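DUF115 domain-containing protein (Magnetospirillum magneticum AMB-1, PDB 5MU5) is a Maf glycosyltransferase that probably transfers sugar to flagellin and is involved in bacterial flagella formation. Local coordinates at residues E245-T249 against L372-F378; R250-N255 against S350-P355; A345-N351 against D363-R369. One frame throughout, in Å; residues are numbered along the deposited sequence.

Contact 1. Residues E245-T249 against L372-F378; sequences EMEMT and LSSYALF
E245 reaches across to the first turn of helix 373-378 and takes two bonds from S373 on one carboxylate oxygen. S373 N meets OE1 of E245 at 2.7 Å, nearly in line with the C-O bond. S373 OG donates to the same E245 OE1, also at 2.7 Å, from the anti side and 21° out of the carboxylate plane. E245 bends at its second torsion (chi2 -67°), which turns the carboxylate toward the start of the other helix. The backbone N-H it accepts from, at the start of the helix, and the helix dipole there would probably favour the charged form of this acid. T249, one turn on, brings OG1 to within 2.6 Å of S373 OG. Its side chain is a knob in a hole formed by S373, S374, L377 and F378. On that side its methyl CG2 packs against CD1 of L377 at 4.0 Å, the two side chains crossing at about a right angle. M248 lies on the other flank and curls back at chi2 and chi3. Its sulfur SD rests 4.2 Å from L372 CD1. S374 turns CB to the backbone carbonyl of M248. F593 of helix 589-609 touches both T249 and S373. The two segment axes approach to 8.9 Å at a crossing angle of -43°. The contact is a buried helix-helix crossing with a glutamate bound at a helix N-terminus, in the MptE-like region of Maf.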
loop_
_atom_site.group_PDB
_atom_site.type_symbol
_atom_site.label_atom_id
_atom_site.label_comp_id
_atom_site.label_asym_id
_atom_site.label_seq_id
_atom_site.Cartn_x
_atom_site.Cartn_y
_atom_site.Cartn_z
ATOM N N GLU A 245 -3.635 -14.864 3.168
ATOM C CA GLU A 245 -4.404 -14.467 4.333
ATOM C C GLU A 245 -4.725 -15.689 5.167
ATOM O O GLU A 245 -4.775 -15.594 6.375
ATOM C CB GLU A 245 -5.675 -13.720 3.951
ATOM C CG GLU A 245 -5.404 -12.385 3.259
ATOM C CD GLU A 245 -4.753 -11.334 4.154
ATOM O OE1 GLU A 245 -5.108 -11.251 5.350
ATOM O OE2 GLU A 245 -3.902 -10.562 3.645
ATOM N N MET A 246 -4.947 -16.833 4.522
ATOM C CA MET A 246 -5.148 -18.077 5.252
ATOM C C MET A 246 -3.914 -18.387 6.085
ATOM O O MET A 246 -4.027 -18.701 7.271
ATOM C CB MET A 246 -5.440 -19.250 4.322
ATOM C CG MET A 246 -6.824 -19.237 3.710
ATOM S SD MET A 246 -7.024 -20.618 2.575
ATOM C CE MET A 246 -8.794 -20.574 2.369
ATOM N N GLU A 247 -2.736 -18.278 5.484
ATOM C CA GLU A 247 -1.511 -18.546 6.227
ATOM C C GLU A 247 -1.264 -17.588 7.397
ATOM O O GLU A 247 -0.778 -18.010 8.430
ATOM C CB GLU A 247 -0.299 -18.522 5.311
ATOM C CG GLU A 247 1.047 -18.693 6.020
ATOM C CD GLU A 247 1.076 -19.838 7.029
ATOM O OE1 GLU A 247 0.289 -20.799 6.860
ATOM O OE2 GLU A 247 1.878 -19.781 8.000
ATOM N N MET A 248 -1.568 -16.305 7.216
ATOM C CA MET A 248 -1.316 -15.305 8.247
ATOM C C MET A 248 -2.176 -15.609 9.444
ATOM O O MET A 248 -1.706 -15.573 10.572
ATOM C CB MET A 248 -1.687 -13.897 7.783
ATOM C CG MET A 248 -0.889 -13.298 6.641
ATOM S SD MET A 248 0.876 -13.181 6.920
ATOM C CE MET A 248 1.478 -14.713 6.215
ATOM N N THR A 249 -3.450 -15.866 9.168
ATOM C CA THR A 249 -4.436 -16.135 10.190
ATOM C C THR A 249 -4.160 -17.485 10.858
ATOM O O THR A 249 -4.363 -17.608 12.064
ATOM C CB THR A 249 -5.871 -16.048 9.608
ATOM O OG1 THR A 249 -6.154 -14.699 9.248
ATOM C CG2 THR A 249 -6.909 -16.483 10.596
ATOM N N LEU A 372 -3.721 -6.864 7.783
ATOM C CA LEU A 372 -3.820 -8.281 7.450
ATOM C C LEU A 372 -5.070 -8.813 8.109
ATOM O O LEU A 372 -5.565 -8.210 9.045
ATOM C CB LEU A 372 -2.602 -9.062 7.972
ATOM C CG LEU A 372 -1.224 -8.722 7.392
ATOM C CD1 LEU A 372 -0.096 -9.347 8.215
ATOM C CD2 LEU A 372 -1.106 -9.170 5.949
ATOM N N SER A 373 -5.567 -9.944 7.620
ATOM C CA SER A 373 -6.700 -10.625 8.232
ATOM C C SER A 373 -6.410 -10.980 9.700
ATOM O O SER A 373 -7.282 -10.915 10.537
ATOM C CB SER A 373 -7.011 -11.920 7.469
ATOM O OG SER A 373 -5.884 -12.798 7.464
ATOM N N SER A 374 -5.171 -11.346 9.994
ATOM C CA SER A 374 -4.754 -11.699 11.339
ATOM C C SER A 374 -4.805 -10.506 12.290
ATOM O O SER A 374 -4.990 -10.682 13.489
ATOM C CB SER A 374 -3.336 -12.259 11.292
ATOM O OG SER A 374 -2.505 -11.413 10.513
ATOM N N TYR A 375 -4.612 -9.299 11.763
ATOM C CA TYR A 375 -4.696 -8.102 12.590
ATOM C C TYR A 375 -6.140 -7.884 13.014
ATOM O O TYR A 375 -6.448 -7.737 14.194
ATOM C CB TYR A 375 -4.192 -6.864 11.841
ATOM C CG TYR A 375 -4.205 -5.646 12.718
ATOM C CD1 TYR A 375 -3.174 -5.421 13.634
ATOM C CD2 TYR A 375 -5.259 -4.727 12.665
ATOM C CE1 TYR A 375 -3.177 -4.315 14.459
ATOM C CE2 TYR A 375 -5.280 -3.621 13.496
ATOM C CZ TYR A 375 -4.236 -3.424 14.397
ATOM O OH TYR A 375 -4.234 -2.335 15.237
ATOM N N ALA A 376 -7.035 -7.889 12.040
ATOM C CA ALA A 376 -8.426 -7.628 12.305
ATOM C C ALA A 376 -9.008 -8.681 13.223
ATOM O O ALA A 376 -9.850 -8.387 14.046
ATOM C CB ALA A 376 -9.202 -7.588 10.995
ATOM N N LEU A 377 -8.566 -9.917 13.090
ATOM C CA LEU A 377 -9.183 -10.979 13.849
ATOM C C LEU A 377 -8.612 -11.042 15.278
ATOM O O LEU A 377 -9.368 -11.098 16.251
ATOM C CB LEU A 377 -9.014 -12.297 13.097
ATOM C CG LEU A 377 -10.068 -13.374 13.368
ATOM C CD1 LEU A 377 -9.841 -14.574 12.453
ATOM C CD2 LEU A 377 -10.041 -13.813 14.827
ATOM N N PHE A 378 -7.286 -10.958 15.394
ATOM C CA PHE A 378 -6.586 -11.225 16.655
ATOM C C PHE A 378 -6.009 -10.052 17.452
ATOM O O PHE A 378 -5.675 -10.227 18.626
ATOM C CB PHE A 378 -5.460 -12.229 16.399
ATOM C CG PHE A 378 -5.941 -13.616 16.120
ATOM C CD1 PHE A 378 -6.575 -14.346 17.105
ATOM C CD2 PHE A 378 -5.722 -14.209 14.889
ATOM C CE1 PHE A 378 -7.016 -15.632 16.860
ATOM C CE2 PHE A 378 -6.164 -15.497 14.638
ATOM C CZ PHE A 378 -6.813 -16.207 15.625
#

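Contact 2. Residues R250-N255 against S350-P355; sequences RASYKN and SNTVDP
A type I beta turn, S350 to V353, is docked on helix 242-257 through N255 and S252. The amide nitrogen of N255 grips two carbonyls of this loop. Its ND2 gives one hydrogen to N351 O at 2.7 Å and the other to V353 O at 2.9 Å. The N351 carbonyl lies in the amide plane of N255, but the donor stands above the plane of that carbonyl, 54° out of it. The V353 oxygen is met less steeply, with the donor tilted 20°. With both hydrogens used, the amide is held against rotation. Its other atom, OD1, rests 3.2 Å from CA of P355. The turn begins at the last residue of strand 346-350 in the large mixed sheet, so these bonds tie the C-terminal end of a parallel strand to a helix packed beside it. One turn back on the helix, S252 OG accepts from N351 ND2 at 3.0 Å, close to the amide plane. S252 has OG anti to its own N (chi1 -171°), which brings the hydroxyl alongside the N351 side chain. A251 turns its methyl to the loop, where CB lies 3.3 Å from T352 O. P355 closes the far end: its CG packs on CB of K254 at 3.5 Å. R250 brings NH2 to CD of the same proline, while its NE forms a salt bridge with E247.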
loop_
_atom_site.group_PDB
_atom_site.type_symbol
_atom_site.label_atom_id
_atom_site.label_comp_id
_atom_site.label_asym_id
_atom_site.label_seq_id
_atom_site.Cartn_x
_atom_site.Cartn_y
_atom_site.Cartn_z
ATOM N N ARG A 250 -3.696 -18.481 10.103
ATOM C CA ARG A 250 -3.329 -19.771 10.703
ATOM C C ARG A 250 -2.128 -19.607 11.660
ATOM O O ARG A 250 -2.139 -20.103 12.783
ATOM C CB ARG A 250 -2.981 -20.800 9.643
ATOM C CG ARG A 250 -2.624 -22.170 10.196
ATOM C CD ARG A 250 -1.789 -22.956 9.207
ATOM N NE ARG A 250 -0.435 -22.416 9.154
ATOM C CZ ARG A 250 0.546 -22.754 9.988
ATOM N NH1 ARG A 250 0.351 -23.659 10.939
ATOM N NH2 ARG A 250 1.728 -22.176 9.865
ATOM N N ALA A 251 -1.103 -18.904 11.205
ATOM C CA ALA A 251 0.068 -18.639 12.043
ATOM C C ALA A 251 -0.370 -17.967 13.337
ATOM O O ALA A 251 -0.037 -18.419 14.419
ATOM C CB ALA A 251 1.082 -17.756 11.304
ATOM N N SER A 252 -1.142 -16.898 13.209
ATOM C CA SER A 252 -1.572 -16.124 14.365
ATOM C C SER A 252 -2.440 -16.961 15.287
ATOM O O SER A 252 -2.284 -16.902 16.498
ATOM C CB SER A 252 -2.311 -14.866 13.921
ATOM O OG SER A 252 -2.550 -14.018 15.037
ATOM N N TYR A 253 -3.340 -17.739 14.701
ATOM C CA TYR A 253 -4.210 -18.624 15.456
ATOM C C TYR A 253 -3.348 -19.545 16.315
ATOM O O TYR A 253 -3.533 -19.617 17.516
ATOM C CB TYR A 253 -5.077 -19.449 14.502
ATOM C CG TYR A 253 -5.960 -20.496 15.148
ATOM C CD1 TYR A 253 -5.419 -21.676 15.656
ATOM C CD2 TYR A 253 -7.344 -20.328 15.208
ATOM C CE1 TYR A 253 -6.223 -22.634 16.234
ATOM C CE2 TYR A 253 -8.148 -21.286 15.782
ATOM C CZ TYR A 253 -7.573 -22.434 16.293
ATOM O OH TYR A 253 -8.358 -23.406 16.850
ATOM N N LYS A 254 -2.384 -20.218 15.696
ATOM C CA LYS A 254 -1.547 -21.183 16.413
ATOM C C LYS A 254 -0.641 -20.509 17.417
ATOM O O LYS A 254 -0.378 -21.057 18.457
ATOM C CB LYS A 254 -0.682 -21.977 15.450
ATOM C CG LYS A 254 -1.460 -22.754 14.420
ATOM C CD LYS A 254 -2.276 -23.860 15.021
ATOM C CE LYS A 254 -1.373 -24.978 15.485
ATOM N NZ LYS A 254 -2.191 -26.109 15.976
ATOM N N ASN A 255 -0.148 -19.329 17.087
ATOM C CA ASN A 255 0.699 -18.599 18.006
ATOM C C ASN A 255 -0.013 -18.195 19.290
ATOM O O ASN A 255 0.612 -18.107 20.330
ATOM C CB ASN A 255 1.248 -17.347 17.330
ATOM C CG ASN A 255 2.431 -17.640 16.437
ATOM O OD1 ASN A 255 3.177 -18.582 16.691
ATOM N ND2 ASN A 255 2.625 -16.821 15.397
ATOM N N SER A 350 6.431 -10.786 14.962
ATOM C CA SER A 350 5.101 -10.558 14.452
ATOM C C SER A 350 4.191 -11.730 14.851
ATOM O O SER A 350 4.635 -12.878 14.934
ATOM C CB SER A 350 5.167 -10.452 12.934
ATOM O OG SER A 350 3.900 -10.686 12.382
ATOM N N ASN A 351 2.910 -11.451 15.060
ATOM C CA ASN A 351 1.971 -12.508 15.385
ATOM C C ASN A 351 1.842 -13.567 14.297
ATOM O O ASN A 351 1.340 -14.661 14.555
ATOM C CB ASN A 351 0.590 -11.945 15.734
ATOM C CG ASN A 351 -0.028 -11.113 14.618
ATOM O OD1 ASN A 351 0.584 -10.167 14.076
ATOM N ND2 ASN A 351 -1.279 -11.434 14.296
ATOM N N THR A 352 2.321 -13.256 13.093
ATOM C CA THR A 352 2.244 -14.183 11.982
ATOM C C THR A 352 3.516 -14.982 11.731
ATOM O O THR A 352 3.603 -15.654 10.723
ATOM C CB THR A 352 1.913 -13.440 10.691
ATOM O OG1 THR A 352 2.953 -12.512 10.428
ATOM C CG2 THR A 352 0.555 -12.710 10.812
ATOM N N VAL A 353 4.506 -14.931 12.622
ATOM C CA VAL A 353 5.687 -15.765 12.412
ATOM C C VAL A 353 5.322 -17.244 12.546
ATOM O O VAL A 353 4.300 -17.603 13.160
ATOM C CB VAL A 353 6.854 -15.424 13.360
ATOM C CG1 VAL A 353 7.258 -13.971 13.169
ATOM C CG2 VAL A 353 6.534 -15.748 14.828
ATOM N N ASP A 354 6.152 -18.110 11.976
ATOM C CA ASP A 354 5.878 -19.544 12.045
ATOM C C ASP A 354 5.646 -19.994 13.505
ATOM O O ASP A 354 6.447 -19.708 14.363
ATOM C CB ASP A 354 7.022 -20.333 11.401
ATOM C CG ASP A 354 6.647 -21.802 11.111
ATOM O OD1 ASP A 354 6.623 -22.615 12.066
ATOM O OD2 ASP A 354 6.401 -22.129 9.921
ATOM N N PRO A 355 4.555 -20.715 13.785
ATOM C CA PRO A 355 4.297 -21.165 15.168
ATOM C C PRO A 355 5.418 -21.953 15.819
ATOM O O PRO A 355 5.520 -21.944 17.040
ATOM C CB PRO A 355 3.076 -22.072 15.029
ATOM C CG PRO A 355 2.408 -21.622 13.792
ATOM C CD PRO A 355 3.484 -21.134 12.865
#

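Contact 3. Residues A345-N351 against D363-R369; sequences ATLIGSN and DVVYYFR
D363 takes a bond from T346 on its carboxylate: OG1 of T346 donates to the anti lone pair of D363 OD2 at 3.0 Å. R526 forms a salt bridge with that same D363 oxygen. The backbone bond from L347 N to D363 O starts a parallel register that continues to Y367. V364 sets CG1 beside CD1 of L347 at 3.9 Å, the two side chains pointing the same way. V365 lies on the opposite face and packs CG2 against the T346 methyl. Its N and O both bond to the neighbouring strand, to L347 O and G349 N. Y366 follows on the V364 face, with the edge of its ring near G349 O. Y367 swings its ring over the backbone of S350, whose CA lies 4.0 Å from the ring centroid, a CH-pi contact. CD2 of F368 lies 3.5 Å from ND2 of N351, the ring and amide planes 45° apart. R369 N donates to OD1 of N351 at 3.0 Å, and a water joins N351 ND2 to R369 O. An alanine at N351 would remove this amide and would probably leave R369 N without its acceptor and the F368 ring less tightly packed. Strand 346-350 lies between 363-367 and 319-322 in the parallel part of the mixed sheet, while N255 and M256 of helix 242-257 touch Y366 and F368.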
loop_
_atom_site.group_PDB
_atom_site.type_symbol
_atom_site.label_atom_id
_atom_site.label_comp_id
_atom_site.label_asym_id
_atom_site.label_seq_id
_atom_site.Cartn_x
_atom_site.Cartn_y
_atom_site.Cartn_z
ATOM N N ALA A 345 17.833 -15.302 25.349
ATOM C CA ALA A 345 17.208 -14.322 24.446
ATOM C C ALA A 345 15.691 -14.460 24.395
ATOM O O ALA A 345 15.174 -15.554 24.351
ATOM C CB ALA A 345 17.786 -14.446 23.035
ATOM N N THR A 346 14.993 -13.336 24.430
ATOM C CA THR A 346 13.553 -13.300 24.221
ATOM C C THR A 346 13.339 -13.033 22.737
ATOM O O THR A 346 14.035 -12.213 22.146
ATOM C CB THR A 346 12.915 -12.180 25.066
ATOM O OG1 THR A 346 12.947 -12.579 26.428
ATOM C CG2 THR A 346 11.460 -11.896 24.685
ATOM N N LEU A 347 12.394 -13.735 22.138
ATOM C CA LEU A 347 12.030 -13.519 20.745
ATOM C C LEU A 347 10.903 -12.488 20.675
ATOM O O LEU A 347 9.894 -12.633 21.354
ATOM C CB LEU A 347 11.596 -14.849 20.122
ATOM C CG LEU A 347 11.099 -14.971 18.672
ATOM C CD1 LEU A 347 9.728 -14.355 18.515
ATOM C CD2 LEU A 347 12.049 -14.371 17.660
ATOM N N ILE A 348 11.092 -11.431 19.888
ATOM C CA ILE A 348 10.012 -10.484 19.626
ATOM C C ILE A 348 9.684 -10.672 18.174
ATOM O O ILE A 348 10.515 -10.403 17.311
ATOM C CB ILE A 348 10.398 -9.018 19.838
ATOM C CG1 ILE A 348 10.802 -8.791 21.298
ATOM C CG2 ILE A 348 9.235 -8.106 19.430
ATOM C CD1 ILE A 348 11.243 -7.368 21.582
ATOM N N GLY A 349 8.476 -11.143 17.906
ATOM C CA GLY A 349 8.071 -11.400 16.562
ATOM C C GLY A 349 6.678 -10.910 16.253
ATOM O O GLY A 349 5.858 -10.637 17.137
ATOM N N SER A 350 6.431 -10.786 14.962
ATOM C CA SER A 350 5.101 -10.558 14.452
ATOM C C SER A 350 4.191 -11.730 14.851
ATOM O O SER A 350 4.635 -12.878 14.934
ATOM C CB SER A 350 5.167 -10.452 12.934
ATOM O OG SER A 350 3.900 -10.686 12.382
ATOM N N ASN A 351 2.910 -11.451 15.060
ATOM C CA ASN A 351 1.971 -12.508 15.385
ATOM C C ASN A 351 1.842 -13.567 14.297
ATOM O O ASN A 351 1.340 -14.661 14.555
ATOM C CB ASN A 351 0.590 -11.945 15.734
ATOM C CG ASN A 351 -0.028 -11.113 14.618
ATOM O OD1 ASN A 351 0.584 -10.167 14.076
ATOM N ND2 ASN A 351 -1.279 -11.434 14.296
ATOM N N ASP A 363 11.266 -17.861 25.806
ATOM C CA ASP A 363 10.209 -16.868 25.937
ATOM C C ASP A 363 9.939 -16.062 24.643
ATOM O O ASP A 363 10.865 -15.687 23.909
ATOM C CB ASP A 363 10.620 -15.947 27.073
ATOM C CG ASP A 363 9.727 -14.765 27.209
ATOM O OD1 ASP A 363 8.494 -14.928 27.361
ATOM O OD2 ASP A 363 10.271 -13.650 27.177
ATOM N N VAL A 364 8.667 -15.765 24.403
ATOM C CA VAL A 364 8.207 -15.173 23.161
ATOM C C VAL A 364 7.237 -14.020 23.394
ATOM O O VAL A 364 6.290 -14.151 24.145
ATOM C CB VAL A 364 7.497 -16.242 22.295
ATOM C CG1 VAL A 364 7.032 -15.663 20.965
ATOM C CG2 VAL A 364 8.433 -17.413 22.024
ATOM N N VAL A 365 7.494 -12.903 22.731
ATOM C CA VAL A 365 6.632 -11.742 22.742
ATOM C C VAL A 365 6.198 -11.425 21.304
ATOM O O VAL A 365 7.027 -11.396 20.387
ATOM C CB VAL A 365 7.351 -10.507 23.281
ATOM C CG1 VAL A 365 6.384 -9.337 23.338
ATOM C CG2 VAL A 365 7.931 -10.788 24.661
ATOM N N TYR A 366 4.902 -11.188 21.119
ATOM C CA TYR A 366 4.347 -10.883 19.821
ATOM C C TYR A 366 3.886 -9.435 19.731
ATOM O O TYR A 366 3.393 -8.884 20.690
ATOM C CB TYR A 366 3.125 -11.761 19.521
ATOM C CG TYR A 366 3.446 -13.208 19.388
ATOM C CD1 TYR A 366 4.269 -13.654 18.382
ATOM C CD2 TYR A 366 2.931 -14.136 20.290
ATOM C CE1 TYR A 366 4.574 -14.983 18.267
ATOM C CE2 TYR A 366 3.239 -15.468 20.196
ATOM C CZ TYR A 366 4.048 -15.886 19.181
ATOM O OH TYR A 366 4.355 -17.209 19.087
ATOM N N TYR A 367 4.025 -8.835 18.558
ATOM C CA TYR A 367 3.346 -7.582 18.275
ATOM C C TYR A 367 2.401 -7.907 17.112
ATOM O O TYR A 367 2.573 -8.917 16.410
ATOM C CB TYR A 367 4.325 -6.477 17.932
ATOM C CG TYR A 367 4.934 -6.596 16.564
ATOM C CD1 TYR A 367 6.059 -7.345 16.350
ATOM C CD2 TYR A 367 4.356 -5.957 15.476
ATOM C CE1 TYR A 367 6.605 -7.464 15.071
ATOM C CE2 TYR A 367 4.893 -6.059 14.211
ATOM C CZ TYR A 367 6.010 -6.816 14.012
ATOM O OH TYR A 367 6.535 -6.884 12.742
ATOM N N PHE A 368 1.393 -7.074 16.930
ATOM C CA PHE A 368 0.403 -7.312 15.900
ATOM C C PHE A 368 0.695 -6.516 14.656
ATOM O O PHE A 368 0.702 -5.288 14.657
ATOM C CB PHE A 368 -1.006 -7.091 16.442
ATOM C CG PHE A 368 -1.385 -8.144 17.395
ATOM C CD1 PHE A 368 -1.018 -8.045 18.712
ATOM C CD2 PHE A 368 -1.976 -9.309 16.944
ATOM C CE1 PHE A 368 -1.287 -9.067 19.587
ATOM C CE2 PHE A 368 -2.281 -10.331 17.819
ATOM C CZ PHE A 368 -1.930 -10.209 19.145
ATOM N N ARG A 369 0.981 -7.251 13.590
ATOM C CA ARG A 369 1.297 -6.630 12.341
ATOM C C ARG A 369 0.016 -6.175 11.626
ATOM O O ARG A 369 -0.853 -6.980 11.356
ATOM C CB ARG A 369 2.108 -7.569 11.470
ATOM C CG ARG A 369 2.800 -6.761 10.428
ATOM C CD ARG A 369 3.619 -7.563 9.470
ATOM N NE ARG A 369 4.283 -6.602 8.593
ATOM C CZ ARG A 369 5.105 -6.927 7.615
ATOM N NH1 ARG A 369 5.380 -8.199 7.395
ATOM N NH2 ARG A 369 5.655 -5.975 6.866
HETATM O O HOH W 1 -1.536 -9.593 12.111
#

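How the contacts relate
All three contacts are largely buried, and none is a surface contact. Contacts 1 and 2 use successive turns of helix 242-257, and F378 of the first packs on S252 and Y253 of the second. Contact 3 shares S350 and N351 with contact 2, and a probable hydrogen bond between Y366 OH and N255 OD1 (3.0 Å) joins them again. The chemistry changes with place. Contact 1 joins two helices through a carboxylate and hydroxyls. Contact 2 fixes a loop with side-chain amides and a proline. Contact 3 is mainly backbone pairing within the sheet. Strand 363-367 is followed, after a short loop, by helix 373-378; F368 and R369 of that loop pack against Y375.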